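Local coordinates for FMN-dependent nitronate monooxygenase (Shewanella oneidensis, PDB 5LSM), which probably oxidises propionate 3-nitronate with molecular oxygen to 3-oxopropanoate, using flavin mononucleotide as its cofactor, and so detoxifies the nitronate, at residues V129-F133 and G134-E138; A161-L164 and E165-A169. One frame throughout, in Å; residues are numbered along the deposited sequence.

Interaction 1 of 2, residues V129-F133 and G134-E138; sequences VSFHF and GLPDE. With FMN (flavin mononucleotide), chain I.
F131 lays one face of its phenyl ring over the pyrrolidine of P136, five residues on, where the chain has left strand 128-132 and doubled back. P136 CD stands 3.5 Å from the centroid of the F131 ring and 11° off its normal, a CH-pi contact almost straight above the centre, while P136 CG leans outward to 3.5 Å from F131 CZ. The phenyl is brought there by a first torsion that sets CG beside the backbone N (chi1 -75°). L135 adds a lighter touch, its CD2 lying 4.0 Å from F131 CD2. Nearer the root of the side chain, G134 O approaches F131 CB; that carbonyl is buried, and its hydrogen bond comes from outside, from S153 OG on the next strand. Cutting F131 back to an alanine would probably leave P136 CD and L135 CD2 without the ring they rest on and open a gap there. G134, with a positive phi, makes the turn in a conformation that a side chain would block, since a CB would clash with F133 O.

H132 points the other way from the strand end, as expected at the C-terminal mouth of a TIM barrel, where the cofactor sits. One face of its imidazole lies over the FMN pyrimidine carbonyl, with ND1 2.9 Å from FMN O2, and its NE2 is hydrogen-bonded to the carbonyl of H182. The stretch is thus two-sided: apolar packing, with the S153 bond to G134 O, holds the turn behind the strand, while the polar imidazole faces the flavin.

Interaction 2 of 2, residues A161-L164 and E165-A169; sequences ALWL and EARGA
W163 and R167, one helical turn apart, run side by side, and the arginine's aliphatic part lies over the indole. R167 CD sits 3.4 Å from W163 CZ2, a CH-pi contact made off-centre on the six-membered ring. A bent chain (chi2 -129°, chi3 44°) carries the guanidinium past the rim, its plane 79° from that of the indole and its edge near W163 CH2, with NH1 turned toward the loop of interaction 1.

Main-chain bonds hold the turns beneath. E165 N donates to A161 O and A166 N to L162 O, both at 3.0 Å, whereas R167 N reaches W163 O and L164 O only weakly. The helix then ends in a Schellman motif: A169 N bonds to L164 O at 3.0 Å, G168 N to E165 O at 2.9 Å, and G168 takes the positive phi. This closes the helix of the beta-alpha-beta unit between strands 150-155 and 171-175.

Apolar contact backs the cap, L164 CB meeting A169 CB at 4.1 Å. On the polar flank, one water donates to L162 O (2.7 Å) and to E165 OE1, while E165 OE2 accepts a bond from the backbone N of E209.

How the interactions relate
From the N terminus, strand 128-132 comes first, and interaction 1 closes the turn at its end before helix 138-145 begins. Strand 150-155 follows, beside 128-132 in the parallel barrel sheet, and interaction 2 then closes the end of helix 158-166 ahead of strand 171-175. The two are in series, neither nested nor crossed, with centres about 10 Å apart. They nevertheless meet: L135 CG of interaction 1 packs 3.6 Å from L164 CD2 of interaction 2, and R167 NH1 probably hydrogen-bonds to P136 O at 3.2 Å. The loop after one barrel strand is thereby tied to the helix that follows the next strand.

Interaction 1 of 2, residues V129-F133 and G134-E138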
loop_
_atom_site.group_PDB
_atom_site.type_symbol
_atom_site.label_atom_id
_atom_site.label_comp_id
_atom_site.label_asym_id
_atom_site.label_seq_id
_atom_site.Cartn_x
_atom_site.Cartn_y
_atom_site.Cartn_z
ATOM N N VAL A 129 10.471 1.238 -25.301
ATOM C CA VAL A 129 9.738 2.471 -25.141
ATOM C C VAL A 129 8.658 2.245 -24.058
ATOM O O VAL A 129 7.827 1.326 -24.152
ATOM C CB VAL A 129 9.034 2.842 -26.460
ATOM C CG1 VAL A 129 8.141 4.061 -26.277
ATOM C CG2 VAL A 129 10.047 3.078 -27.565
ATOM N N SER A 130 8.708 3.051 -23.010
ATOM C CA SER A 130 7.806 2.880 -21.905
ATOM C C SER A 130 6.890 4.078 -21.913
ATOM O O SER A 130 7.280 5.152 -22.358
ATOM C CB SER A 130 8.575 2.769 -20.576
ATOM O OG SER A 130 9.437 3.887 -20.392
ATOM N N PHE A 131 5.667 3.884 -21.434
ATOM C CA PHE A 131 4.682 4.952 -21.381
ATOM C C PHE A 131 4.123 5.021 -19.978
ATOM O O PHE A 131 3.978 3.992 -19.325
ATOM C CB PHE A 131 3.548 4.700 -22.389
ATOM C CG PHE A 131 3.942 4.958 -23.800
ATOM C CD1 PHE A 131 4.194 6.248 -24.230
ATOM C CD2 PHE A 131 4.158 3.916 -24.672
ATOM C CE1 PHE A 131 4.620 6.494 -25.517
ATOM C CE2 PHE A 131 4.546 4.161 -25.976
ATOM C CZ PHE A 131 4.777 5.453 -26.398
ATOM N N HIS A 132 3.880 6.243 -19.508
ATOM C CA HIS A 132 3.072 6.501 -18.311
ATOM C C HIS A 132 1.674 7.051 -18.685
ATOM O O HIS A 132 1.540 7.879 -19.600
ATOM C CB HIS A 132 3.804 7.512 -17.427
ATOM C CG HIS A 132 3.759 7.196 -15.970
ATOM N ND1 HIS A 132 4.128 5.972 -15.463
ATOM C CD2 HIS A 132 3.459 7.971 -14.901
ATOM C CE1 HIS A 132 4.049 6.000 -14.146
ATOM N NE2 HIS A 132 3.625 7.195 -13.779
ATOM N N PHE A 133 0.668 6.633 -17.926
ATOM C CA PHE A 133 -0.740 6.974 -18.178
ATOM C C PHE A 133 -1.283 6.277 -19.431
ATOM O O PHE A 133 -1.955 6.902 -20.246
ATOM C CB PHE A 133 -0.974 8.506 -18.290
ATOM C CG PHE A 133 -0.214 9.327 -17.286
ATOM C CD1 PHE A 133 -0.335 9.084 -15.938
ATOM C CD2 PHE A 133 0.609 10.358 -17.700
ATOM C CE1 PHE A 133 0.392 9.820 -15.016
ATOM C CE2 PHE A 133 1.356 11.083 -16.790
ATOM C CZ PHE A 133 1.226 10.827 -15.437
ATOM N N GLY A 134 -1.009 4.984 -19.572
ATOM C CA GLY A 134 -1.614 4.158 -20.635
ATOM C C GLY A 134 -0.757 4.020 -21.896
ATOM O O GLY A 134 0.432 3.752 -21.833
ATOM N N LEU A 135 -1.386 4.175 -23.047
ATOM C CA LEU A 135 -0.718 4.002 -24.314
ATOM C C LEU A 135 -1.162 5.060 -25.306
ATOM O O LEU A 135 -2.281 5.554 -25.231
ATOM C CB LEU A 135 -1.027 2.617 -24.883
ATOM C CG LEU A 135 -0.464 1.428 -24.110
ATOM C CD1 LEU A 135 -1.062 0.138 -24.650
ATOM C CD2 LEU A 135 1.059 1.400 -24.197
ATOM N N PRO A 136 -0.300 5.378 -26.274
ATOM C CA PRO A 136 -0.715 6.221 -27.402
ATOM C C PRO A 136 -1.645 5.504 -28.424
ATOM O O PRO A 136 -1.929 4.293 -28.282
ATOM C CB PRO A 136 0.617 6.610 -28.041
ATOM C CG PRO A 136 1.543 5.484 -27.708
ATOM C CD PRO A 136 1.089 4.893 -26.402
ATOM N N ASP A 137 -2.126 6.252 -29.425
ATOM C CA ASP A 137 -3.024 5.703 -30.481
ATOM C C ASP A 137 -2.380 4.536 -31.221
ATOM O O ASP A 137 -1.160 4.459 -31.324
ATOM C CB ASP A 137 -3.399 6.785 -31.507
ATOM N N GLU A 138 -3.201 3.669 -31.802
ATOM C CA GLU A 138 -2.686 2.446 -32.408
ATOM C C GLU A 138 -1.600 2.707 -33.457
ATOM O O GLU A 138 -0.598 1.963 -33.516
ATOM C CB GLU A 138 -3.806 1.574 -32.992
ATOM C CG GLU A 138 -3.482 0.083 -32.921
ATOM C CD GLU A 138 -4.105 -0.718 -34.046
ATOM O OE1 GLU A 138 -5.339 -0.642 -34.216
ATOM O OE2 GLU A 138 -3.363 -1.444 -34.741
HETATM N N1 FMN I . 7.572 7.071 -14.125
HETATM C C2 FMN I . 7.443 7.422 -15.437
HETATM O O2 FMN I . 6.815 6.662 -16.217
HETATM N N3 FMN I . 7.946 8.573 -15.928
HETATM C C4 FMN I . 8.615 9.439 -15.152
HETATM O O4 FMN I . 9.070 10.506 -15.601
HETATM C C4A FMN I . 8.779 9.122 -13.720
HETATM N N5 FMN I . 9.463 9.939 -12.916
HETATM C C5A FMN I . 9.683 9.631 -11.626
HETATM C C6 FMN I . 10.428 10.525 -10.863
HETATM C C7 FMN I . 10.701 10.260 -9.537
HETATM C C7M FMN I . 11.488 11.276 -8.750
HETATM C C8 FMN I . 10.183 9.004 -8.921
HETATM C C8M FMN I . 10.470 8.720 -7.463
HETATM C C9 FMN I . 9.427 8.102 -9.684
HETATM C C9A FMN I . 9.148 8.368 -11.035
HETATM N N10 FMN I . 8.425 7.475 -11.887
HETATM C C10 FMN I . 8.219 7.852 -13.232
HETATM C "C1'" FMN I . 7.826 6.219 -11.399
HETATM C "C2'" FMN I . 8.805 5.060 -11.485
HETATM O "O2'" FMN I . 8.835 4.574 -12.839
HETATM C "C3'" FMN I . 8.404 3.925 -10.532
HETATM O "O3'" FMN I . 7.004 3.655 -10.669
HETATM C "C4'" FMN I . 8.657 4.228 -9.054
HETATM O "O4'" FMN I . 9.843 5.000 -8.828
HETATM C "C5'" FMN I . 8.735 2.906 -8.308
HETATM O "O5'" FMN I . 8.781 3.103 -6.897
HETATM P P FMN I . 10.131 3.416 -6.079
HETATM O O1P FMN I . 11.264 2.688 -6.768
HETATM O O2P FMN I . 9.811 2.883 -4.706
HETATM O O3P FMN I . 10.215 4.897 -6.179
#

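Interaction 2 of 2, residues A161-L164 and E165-A169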
loop_
_atom_site.group_PDB
_atom_site.type_symbol
_atom_site.label_atom_id
_atom_site.label_comp_id
_atom_site.label_asym_id
_atom_site.label_seq_id
_atom_site.Cartn_x
_atom_site.Cartn_y
_atom_site.Cartn_z
ATOM N N ALA A 161 -4.093 -3.571 -16.369
ATOM C CA ALA A 161 -3.159 -4.545 -16.908
ATOM C C ALA A 161 -3.780 -5.305 -18.106
ATOM O O ALA A 161 -3.108 -5.577 -19.103
ATOM C CB ALA A 161 -2.729 -5.507 -15.820
ATOM N N LEU A 162 -5.070 -5.615 -18.009
ATOM C CA LEU A 162 -5.754 -6.330 -19.062
ATOM C C LEU A 162 -5.944 -5.435 -20.280
ATOM O O LEU A 162 -5.941 -5.913 -21.424
ATOM C CB LEU A 162 -7.103 -6.840 -18.570
ATOM C CG LEU A 162 -7.024 -8.011 -17.590
ATOM C CD1 LEU A 162 -8.290 -8.133 -16.757
ATOM C CD2 LEU A 162 -6.757 -9.302 -18.334
ATOM N N TRP A 163 -6.134 -4.145 -20.035
ATOM C CA TRP A 163 -6.263 -3.182 -21.117
ATOM C C TRP A 163 -4.949 -3.082 -21.876
ATOM O O TRP A 163 -4.943 -3.029 -23.093
ATOM C CB TRP A 163 -6.650 -1.805 -20.587
ATOM C CG TRP A 163 -6.949 -0.815 -21.691
ATOM C CD1 TRP A 163 -8.119 -0.682 -22.364
ATOM C CD2 TRP A 163 -6.062 0.171 -22.234
ATOM N NE1 TRP A 163 -8.022 0.320 -23.286
ATOM C CE2 TRP A 163 -6.771 0.867 -23.224
ATOM C CE3 TRP A 163 -4.735 0.520 -21.991
ATOM C CZ2 TRP A 163 -6.214 1.911 -23.951
ATOM C CZ3 TRP A 163 -4.176 1.567 -22.715
ATOM C CH2 TRP A 163 -4.911 2.241 -23.690
ATOM N N LEU A 164 -3.842 -3.056 -21.143
ATOM C CA LEU A 164 -2.527 -2.968 -21.746
ATOM C C LEU A 164 -2.152 -4.227 -22.562
ATOM O O LEU A 164 -1.618 -4.127 -23.668
ATOM C CB LEU A 164 -1.479 -2.693 -20.678
ATOM C CG LEU A 164 -1.627 -1.341 -19.996
ATOM C CD1 LEU A 164 -0.715 -1.237 -18.786
ATOM C CD2 LEU A 164 -1.329 -0.224 -20.975
ATOM N N GLU A 165 -2.440 -5.401 -22.019
ATOM C CA GLU A 165 -2.209 -6.635 -22.745
ATOM C C GLU A 165 -2.989 -6.635 -24.048
ATOM O O GLU A 165 -2.432 -6.872 -25.121
ATOM C CB GLU A 165 -2.627 -7.819 -21.905
ATOM C CG GLU A 165 -2.156 -9.154 -22.446
ATOM C CD GLU A 165 -2.548 -10.298 -21.539
ATOM O OE1 GLU A 165 -3.718 -10.315 -21.094
ATOM O OE2 GLU A 165 -1.682 -11.152 -21.243
ATOM N N ALA A 166 -4.265 -6.281 -23.941
ATOM C CA ALA A 166 -5.202 -6.306 -25.066
ATOM C C ALA A 166 -4.773 -5.363 -26.187
ATOM O O ALA A 166 -5.046 -5.613 -27.340
ATOM C CB ALA A 166 -6.602 -5.938 -24.578
ATOM N N ARG A 167 -4.090 -4.288 -25.831
ATOM C CA ARG A 167 -3.630 -3.302 -26.786
ATOM C C ARG A 167 -2.166 -3.529 -27.184
ATOM O O ARG A 167 -1.540 -2.657 -27.760
ATOM C CB ARG A 167 -3.803 -1.899 -26.192
ATOM C CG ARG A 167 -5.255 -1.483 -25.978
ATOM C CD ARG A 167 -5.521 -0.117 -26.591
ATOM N NE ARG A 167 -4.918 -0.017 -27.928
ATOM C CZ ARG A 167 -4.320 1.065 -28.430
ATOM N NH1 ARG A 167 -4.238 2.199 -27.743
ATOM N NH2 ARG A 167 -3.791 1.004 -29.641
ATOM N N GLY A 168 -1.625 -4.700 -26.882
ATOM C CA GLY A 168 -0.372 -5.132 -27.478
ATOM C C GLY A 168 0.892 -4.851 -26.679
ATOM O O GLY A 168 1.991 -5.035 -27.195
ATOM N N ALA A 169 0.769 -4.463 -25.411
ATOM C CA ALA A 169 1.965 -4.215 -24.601
ATOM C C ALA A 169 2.803 -5.482 -24.565
ATOM O O ALA A 169 2.270 -6.573 -24.673
ATOM C CB ALA A 169 1.601 -3.780 -23.195
HETATM O O HOH W 1 -6.129 -8.581 -21.865
#